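Local structure of phycocyanobilin lyase subunit beta (Nostoc sp. PCC 7120, 5N3U) at residues R191-I194 / L195-S199; A183-E187 / K188-A192; N45-A48 / A49-S53. The protein associates with its partner CpcE to form a lyase that is probably required for attaching the bilin chromophore to the phycocyanin protein CpcA. One frame throughout, in Å; residues are numbered along the deposited sequence.

Near the N terminus of the modelled chain, contact 3 starts helix 46-59. That helix packs against helices 34-40 and 76-89. Much later, contact 2 closes the tight turn from helix 171-184 into helix 188-198. Contact 1 carries on along this last helix to Ser-199, where the model ends. Contacts 1 and 2 overlap at Arg-191 and Ala-192, with centres about 9 Å apart. Neither nests inside the other. Both lie beside helix 151-163 and reach the alpha subunit of the lyase. Contact 3 stands apart, about 31 Å from contact 1 and 33 Å from contact 2, centre to centre. The set samples both ends of an all-helical chain.

Contact 1: residues R191-I194 / L195-S199; sequences RARI and LLAQS
Leu-196 slants across the end of Arg-193 on one flank of helix 188-198. Arg-193 holds CG anti to its backbone N (chi1 -174°), and its chain then bends at chi2 (64°). The bend brings the guanidinium over the next helical turn. Leu-196 CD2 sits above one face of it, toward the rim, 4.0 Å from Arg-193 CZ. Ala-197 CA lies at the guanidinium edge, and Ala-197 CB is 3.7 Å from Arg-193 NH1. The charge is met elsewhere: NH2 makes a salt bridge to Asp-273 of the alpha subunit chain and a hydrogen bond to Gln-162. This arginine therefore joins its own helix, helix 151-163 and the partner subunit.

Gln-198 lies alongside Ile-194. The Gln-198 chain is extended beyond CG, which sets its amide next to the Ile-194 CG2 methyl. Gln-198 OE1 comes within 3.7 Å of Ile-194 CG2. Gln-198 also touches Leu-182 of helix 171-184. Replacing Gln-198 by an alanine removes CG and the amide and would probably leave a gap beside Ile-194 CG2 and Leu-182.

Underneath, Leu-195 N bonds Arg-191 O at 3.0 Å and Gln-198 N bonds Ile-194 O at 2.7 Å. At the end, Leu-195 O takes two donors from opposite faces of its plane, Ser-199 N and Ser-199 OG, each at 3.2 Å. These are the i to i+4 bonds of an alpha-helix, the C-terminal helix of an all-helical, HEAT-repeat-containing protein, packed between helices 151-163 and 171-184 of its own chain and the alpha subunit.

Contact 2: residues A183-E187 / K188-A192; sequences ASDAE and KAVRA
Asp-185 and Val-190 meet at about a right angle and form the tight part of this turn. Val-190 CG1 presses on the carboxylate, 3.4 Å from Asp-185 OD2. The other methyl, Val-190 CG2, rests on Glu-187 CB at 3.7 Å. Val-190 has CG1 anti to its backbone N (chi1 171°), which turns one methyl to each neighbour. Asp-185 itself is gripped from two directions. Asp-185 OD1 accepts from Glu-187 N at 3.0 Å through the anti lone pair, which makes an Asx turn. Asp-185 OD2 forms a salt bridge with Arg-154 on helix 151-163.

Arg-191 bridges the two helix ends. Arg-191 NE donates to Asp-185 O at 3.2 Å, a bent bond (135°) with the acceptor out of the guanidinium plane. Glu-187 O lies over the centre of one guanidinium face. Glu-187 O also accepts from Arg-191 N at 3.1 Å, almost straight (176°), and starts helix 188-198. Val-190 N adds a weak bond to it.

The loose part is Ala-186, which is exposed and points away from the helix. Glu-187, in the N-cap position, forms a separate edge, bridged by water and facing the partner subunit. Its side chain bends at chi2. Glu-187 OE1 takes a water at 2.8 Å, and this water accepts from Ala-189 N at 2.7 Å. Glu-187 OE1 also makes a salt bridge to Lys-245 of the alpha subunit chain.

The water thus relays Glu-187 to a first-turn N-H of the helix. The negative charge at this N-terminal end would be expected to suit the helix dipole. Glu-187 thus faces a cation of the alpha subunit, and Asp-185 one within its own chain.

Contact 3: residues N45-A48 / A49-S53; sequences NPTA and AAIAS
With CG anti to the backbone N (chi1 -171°) and the amide turned across the chain (chi2 -94°), Asn-45 faces the first turn of helix 46-59 and N-caps it. Asn-45 OD1 accepts from Ala-48 N at 3.0 Å, in the carbonyl plane and on a lone pair. There OD1 stands in for the missing carbonyl of an earlier turn. Asn-45 O makes the first regular helical bond, taking Ala-49 N at 2.9 Å, nearly straight.

Pro-46 follows as the first helical residue, where its lack of an N-H costs nothing. Pro-46 O accepts from Ala-50 N at 2.8 Å, and Ala-50 CB leans against that oxygen. Pro-46 and Ala-49 both touch Tyr-81 of helix 76-89. On another side, Ala-52 packs on Leu-37 and Val-40 of helix 34-40. The small alanine side chains are consistent with close packing of these helices. Thr-47 and Ile-51 share the exposed flank. Thr-47 O accepts from Ile-51 N at 3.1 Å. Ile-51 CG1 lies beside the backbone N, and a chi2 of 147° carries Ile-51 CD1 to within 3.4 Å of Thr-47 O.

Contact 1: residues R191-I194 / L195-S199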
loop_
_atom_site.group_PDB
_atom_site.type_symbol
_atom_site.label_atom_id
_atom_site.label_comp_id
_atom_site.label_asym_id
_atom_site.label_seq_id
_atom_site.Cartn_x
_atom_site.Cartn_y
_atom_site.Cartn_z
ATOM N N ARG B 191 10.659 5.307 24.438
ATOM C CA ARG B 191 11.192 5.925 25.660
ATOM C C ARG B 191 12.684 5.779 25.700
ATOM O O ARG B 191 13.423 6.722 25.995
ATOM C CB ARG B 191 10.605 5.252 26.895
ATOM C CG ARG B 191 9.174 5.588 27.181
ATOM C CD ARG B 191 8.883 5.334 28.657
ATOM N NE ARG B 191 7.716 4.488 28.763
ATOM C CZ ARG B 191 7.701 3.165 28.974
ATOM N NH1 ARG B 191 8.798 2.449 29.191
ATOM N NH2 ARG B 191 6.537 2.536 28.994
ATOM N N ALA B 192 13.165 4.601 25.381
ATOM C CA ALA B 192 14.622 4.412 25.371
ATOM C C ALA B 192 15.330 5.264 24.379
ATOM O O ALA B 192 16.496 5.687 24.563
ATOM C CB ALA B 192 14.957 2.960 25.107
ATOM N N ARG B 193 14.701 5.457 23.237
ATOM C CA ARG B 193 15.366 6.209 22.211
ATOM C C ARG B 193 15.316 7.667 22.605
ATOM O O ARG B 193 16.203 8.407 22.275
ATOM C CB ARG B 193 14.734 5.972 20.831
ATOM C CG ARG B 193 15.505 6.640 19.709
ATOM C CD ARG B 193 16.885 6.033 19.596
ATOM N NE ARG B 193 17.690 6.681 18.629
ATOM C CZ ARG B 193 18.208 7.892 18.818
ATOM N NH1 ARG B 193 17.935 8.604 19.901
ATOM N NH2 ARG B 193 18.940 8.436 17.866
ATOM N N ILE B 194 14.253 8.071 23.282
ATOM C CA ILE B 194 14.206 9.440 23.807
ATOM C C ILE B 194 15.393 9.686 24.769
ATOM O O ILE B 194 16.197 10.611 24.563
ATOM C CB ILE B 194 12.876 9.700 24.506
ATOM C CG1 ILE B 194 11.737 9.809 23.463
ATOM C CG2 ILE B 194 12.916 10.985 25.360
ATOM C CD1 ILE B 194 10.353 9.638 24.015
ATOM N N LEU B 195 15.536 8.795 25.759
ATOM C CA LEU B 195 16.703 8.807 26.668
ATOM C C LEU B 195 18.014 8.894 25.981
ATOM O O LEU B 195 18.823 9.675 26.378
ATOM C CB LEU B 195 16.740 7.570 27.554
ATOM C CG LEU B 195 15.563 7.534 28.537
ATOM C CD1 LEU B 195 15.470 6.135 29.149
ATOM C CD2 LEU B 195 15.658 8.643 29.592
ATOM N N LEU B 196 18.244 8.106 24.933
ATOM C CA LEU B 196 19.459 8.224 24.197
ATOM C C LEU B 196 19.571 9.608 23.559
ATOM O O LEU B 196 20.674 10.148 23.484
ATOM C CB LEU B 196 19.573 7.193 23.073
ATOM C CG LEU B 196 20.832 7.205 22.222
ATOM C CD1 LEU B 196 22.070 7.033 23.103
ATOM C CD2 LEU B 196 20.800 6.081 21.213
ATOM N N ALA B 197 18.459 10.152 23.064
ATOM C CA ALA B 197 18.530 11.479 22.425
ATOM C C ALA B 197 18.845 12.537 23.511
ATOM O O ALA B 197 19.787 13.311 23.326
ATOM C CB ALA B 197 17.251 11.829 21.674
ATOM N N GLN B 198 18.095 12.543 24.632
ATOM C CA GLN B 198 18.383 13.477 25.753
ATOM C C GLN B 198 19.844 13.522 26.165
ATOM O O GLN B 198 20.377 14.582 26.418
ATOM C CB GLN B 198 17.540 13.173 26.961
ATOM C CG GLN B 198 16.185 13.821 26.861
ATOM C CD GLN B 198 15.118 13.081 27.623
ATOM O OE1 GLN B 198 15.315 11.934 28.041
ATOM N NE2 GLN B 198 13.970 13.731 27.820
ATOM N N SER B 199 20.524 12.404 26.193
ATOM C CA SER B 199 21.975 12.468 26.200
ATOM C C SER B 199 22.460 13.043 24.880
ATOM O O SER B 199 23.534 12.696 24.441
ATOM C CB SER B 199 22.520 11.083 26.432
ATOM O OG SER B 199 21.717 10.525 27.452
#

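Contact 2: residues A183-E187 / K188-A192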
loop_
_atom_site.group_PDB
_atom_site.type_symbol
_atom_site.label_atom_id
_atom_site.label_comp_id
_atom_site.label_asym_id
_atom_site.label_seq_id
_atom_site.Cartn_x
_atom_site.Cartn_y
_atom_site.Cartn_z
ATOM N N ALA B 183 7.224 11.050 29.041
ATOM C CA ALA B 183 6.099 10.896 29.940
ATOM C C ALA B 183 5.011 10.047 29.334
ATOM O O ALA B 183 4.466 9.190 30.018
ATOM C CB ALA B 183 5.506 12.238 30.345
ATOM N N SER B 184 4.646 10.264 28.089
ATOM C CA SER B 184 3.387 9.630 27.625
ATOM C C SER B 184 3.504 8.347 26.825
ATOM O O SER B 184 2.497 7.720 26.530
ATOM C CB SER B 184 2.570 10.619 26.814
ATOM O OG SER B 184 3.178 10.856 25.565
ATOM N N ASP B 185 4.704 7.942 26.443
ATOM C CA ASP B 185 4.769 6.937 25.421
ATOM C C ASP B 185 4.517 5.522 25.985
ATOM O O ASP B 185 5.139 5.087 26.928
ATOM C CB ASP B 185 6.052 7.038 24.585
ATOM C CG ASP B 185 5.819 6.599 23.149
ATOM O OD1 ASP B 185 5.683 5.373 22.901
ATOM O OD2 ASP B 185 5.703 7.493 22.270
ATOM N N ALA B 186 3.586 4.839 25.347
ATOM C CA ALA B 186 3.313 3.461 25.584
ATOM C C ALA B 186 4.541 2.553 25.408
ATOM O O ALA B 186 4.617 1.548 26.103
ATOM C CB ALA B 186 2.172 3.014 24.640
ATOM N N GLU B 187 5.493 2.911 24.525
ATOM C CA GLU B 187 6.478 1.971 24.047
ATOM C C GLU B 187 7.799 2.156 24.731
ATOM O O GLU B 187 8.346 3.229 24.771
ATOM C CB GLU B 187 6.634 2.075 22.514
ATOM C CG GLU B 187 5.382 1.659 21.782
ATOM C CD GLU B 187 5.220 0.156 21.691
ATOM O OE1 GLU B 187 6.183 -0.581 22.053
ATOM O OE2 GLU B 187 4.149 -0.290 21.222
ATOM N N LYS B 188 8.320 1.074 25.286
ATOM C CA LYS B 188 9.593 1.111 25.966
ATOM C C LYS B 188 10.701 1.435 24.985
ATOM O O LYS B 188 11.651 2.116 25.310
ATOM C CB LYS B 188 9.874 -0.256 26.571
ATOM C CG LYS B 188 9.902 -0.300 28.065
ATOM C CD LYS B 188 10.624 -1.561 28.566
ATOM C CE LYS B 188 9.758 -2.797 28.391
ATOM N NZ LYS B 188 10.459 -3.970 28.964
ATOM N N ALA B 189 10.575 0.929 23.765
ATOM C CA ALA B 189 11.553 1.241 22.732
ATOM C C ALA B 189 11.697 2.720 22.423
ATOM O O ALA B 189 12.795 3.223 22.177
ATOM C CB ALA B 189 11.207 0.497 21.466
ATOM N N VAL B 190 10.587 3.400 22.409
ATOM C CA VAL B 190 10.557 4.797 22.054
ATOM C C VAL B 190 11.100 5.647 23.229
ATOM O O VAL B 190 11.893 6.590 23.048
ATOM C CB VAL B 190 9.089 5.165 21.685
ATOM C CG1 VAL B 190 8.911 6.638 21.520
ATOM C CG2 VAL B 190 8.634 4.418 20.419
ATOM N N ARG B 191 10.659 5.307 24.438
ATOM C CA ARG B 191 11.192 5.925 25.660
ATOM C C ARG B 191 12.684 5.779 25.700
ATOM O O ARG B 191 13.423 6.722 25.995
ATOM C CB ARG B 191 10.605 5.252 26.895
ATOM C CG ARG B 191 9.174 5.588 27.181
ATOM C CD ARG B 191 8.883 5.334 28.657
ATOM N NE ARG B 191 7.716 4.488 28.763
ATOM C CZ ARG B 191 7.701 3.165 28.974
ATOM N NH1 ARG B 191 8.798 2.449 29.191
ATOM N NH2 ARG B 191 6.537 2.536 28.994
ATOM N N ALA B 192 13.165 4.601 25.381
ATOM C CA ALA B 192 14.622 4.412 25.371
ATOM C C ALA B 192 15.330 5.264 24.379
ATOM O O ALA B 192 16.496 5.687 24.563
ATOM C CB ALA B 192 14.957 2.960 25.107
HETATM O O HOH W 1 8.803 -0.976 23.073
#

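Contact 3: residues N45-A48 / A49-S53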
loop_
_atom_site.group_PDB
_atom_site.type_symbol
_atom_site.label_atom_id
_atom_site.label_comp_id
_atom_site.label_asym_id
_atom_site.label_seq_id
_atom_site.Cartn_x
_atom_site.Cartn_y
_atom_site.Cartn_z
ATOM N N ASN B 45 15.052 -5.736 -5.645
ATOM C CA ASN B 45 16.165 -6.467 -5.247
ATOM C C ASN B 45 16.963 -5.514 -4.367
ATOM O O ASN B 45 17.619 -4.624 -4.874
ATOM C CB ASN B 45 16.993 -6.883 -6.458
ATOM C CG ASN B 45 18.068 -7.839 -6.078
ATOM O OD1 ASN B 45 19.192 -7.477 -5.821
ATOM N ND2 ASN B 45 17.688 -9.087 -5.941
ATOM N N PRO B 46 16.938 -5.725 -3.046
ATOM C CA PRO B 46 17.603 -4.812 -2.169
ATOM C C PRO B 46 19.067 -4.692 -2.351
ATOM O O PRO B 46 19.608 -3.602 -2.154
ATOM C CB PRO B 46 17.333 -5.383 -0.804
ATOM C CG PRO B 46 15.999 -5.975 -0.982
ATOM C CD PRO B 46 16.069 -6.641 -2.295
ATOM N N THR B 47 19.717 -5.786 -2.691
ATOM C CA THR B 47 21.120 -5.723 -3.018
ATOM C C THR B 47 21.419 -4.766 -4.202
ATOM O O THR B 47 22.210 -3.861 -4.046
ATOM C CB THR B 47 21.670 -7.150 -3.303
ATOM O OG1 THR B 47 21.289 -7.992 -2.209
ATOM C CG2 THR B 47 23.205 -7.141 -3.385
ATOM N N ALA B 48 20.774 -4.969 -5.347
ATOM C CA ALA B 48 20.925 -4.124 -6.516
ATOM C C ALA B 48 20.509 -2.656 -6.203
ATOM O O ALA B 48 21.183 -1.701 -6.593
ATOM C CB ALA B 48 20.065 -4.628 -7.685
ATOM N N ALA B 49 19.366 -2.474 -5.570
ATOM C CA ALA B 49 18.921 -1.121 -5.223
ATOM C C ALA B 49 19.953 -0.455 -4.336
ATOM O O ALA B 49 20.316 0.715 -4.545
ATOM C CB ALA B 49 17.548 -1.177 -4.550
ATOM N N ALA B 50 20.454 -1.158 -3.337
ATOM C CA ALA B 50 21.423 -0.531 -2.407
ATOM C C ALA B 50 22.712 -0.115 -3.122
ATOM O O ALA B 50 23.279 0.937 -2.842
ATOM C CB ALA B 50 21.718 -1.429 -1.220
ATOM N N ILE B 51 23.116 -0.864 -4.135
ATOM C CA ILE B 51 24.233 -0.446 -4.974
ATOM C C ILE B 51 23.908 0.792 -5.802
ATOM O O ILE B 51 24.748 1.701 -5.965
ATOM C CB ILE B 51 24.696 -1.620 -5.901
ATOM C CG1 ILE B 51 25.444 -2.658 -5.057
ATOM C CG2 ILE B 51 25.514 -1.158 -7.108
ATOM C CD1 ILE B 51 25.257 -4.098 -5.544
ATOM N N ALA B 52 22.723 0.833 -6.400
ATOM C CA ALA B 52 22.358 2.002 -7.191
ATOM C C ALA B 52 22.291 3.239 -6.315
ATOM O O ALA B 52 22.719 4.329 -6.717
ATOM C CB ALA B 52 21.059 1.776 -7.914
ATOM N N SER B 53 21.774 3.080 -5.121
ATOM C CA SER B 53 21.636 4.197 -4.195
ATOM C C SER B 53 23.040 4.704 -3.808
ATOM O O SER B 53 23.312 5.897 -3.913
ATOM C CB SER B 53 20.888 3.780 -2.984
ATOM O OG SER B 53 20.795 4.854 -2.050
#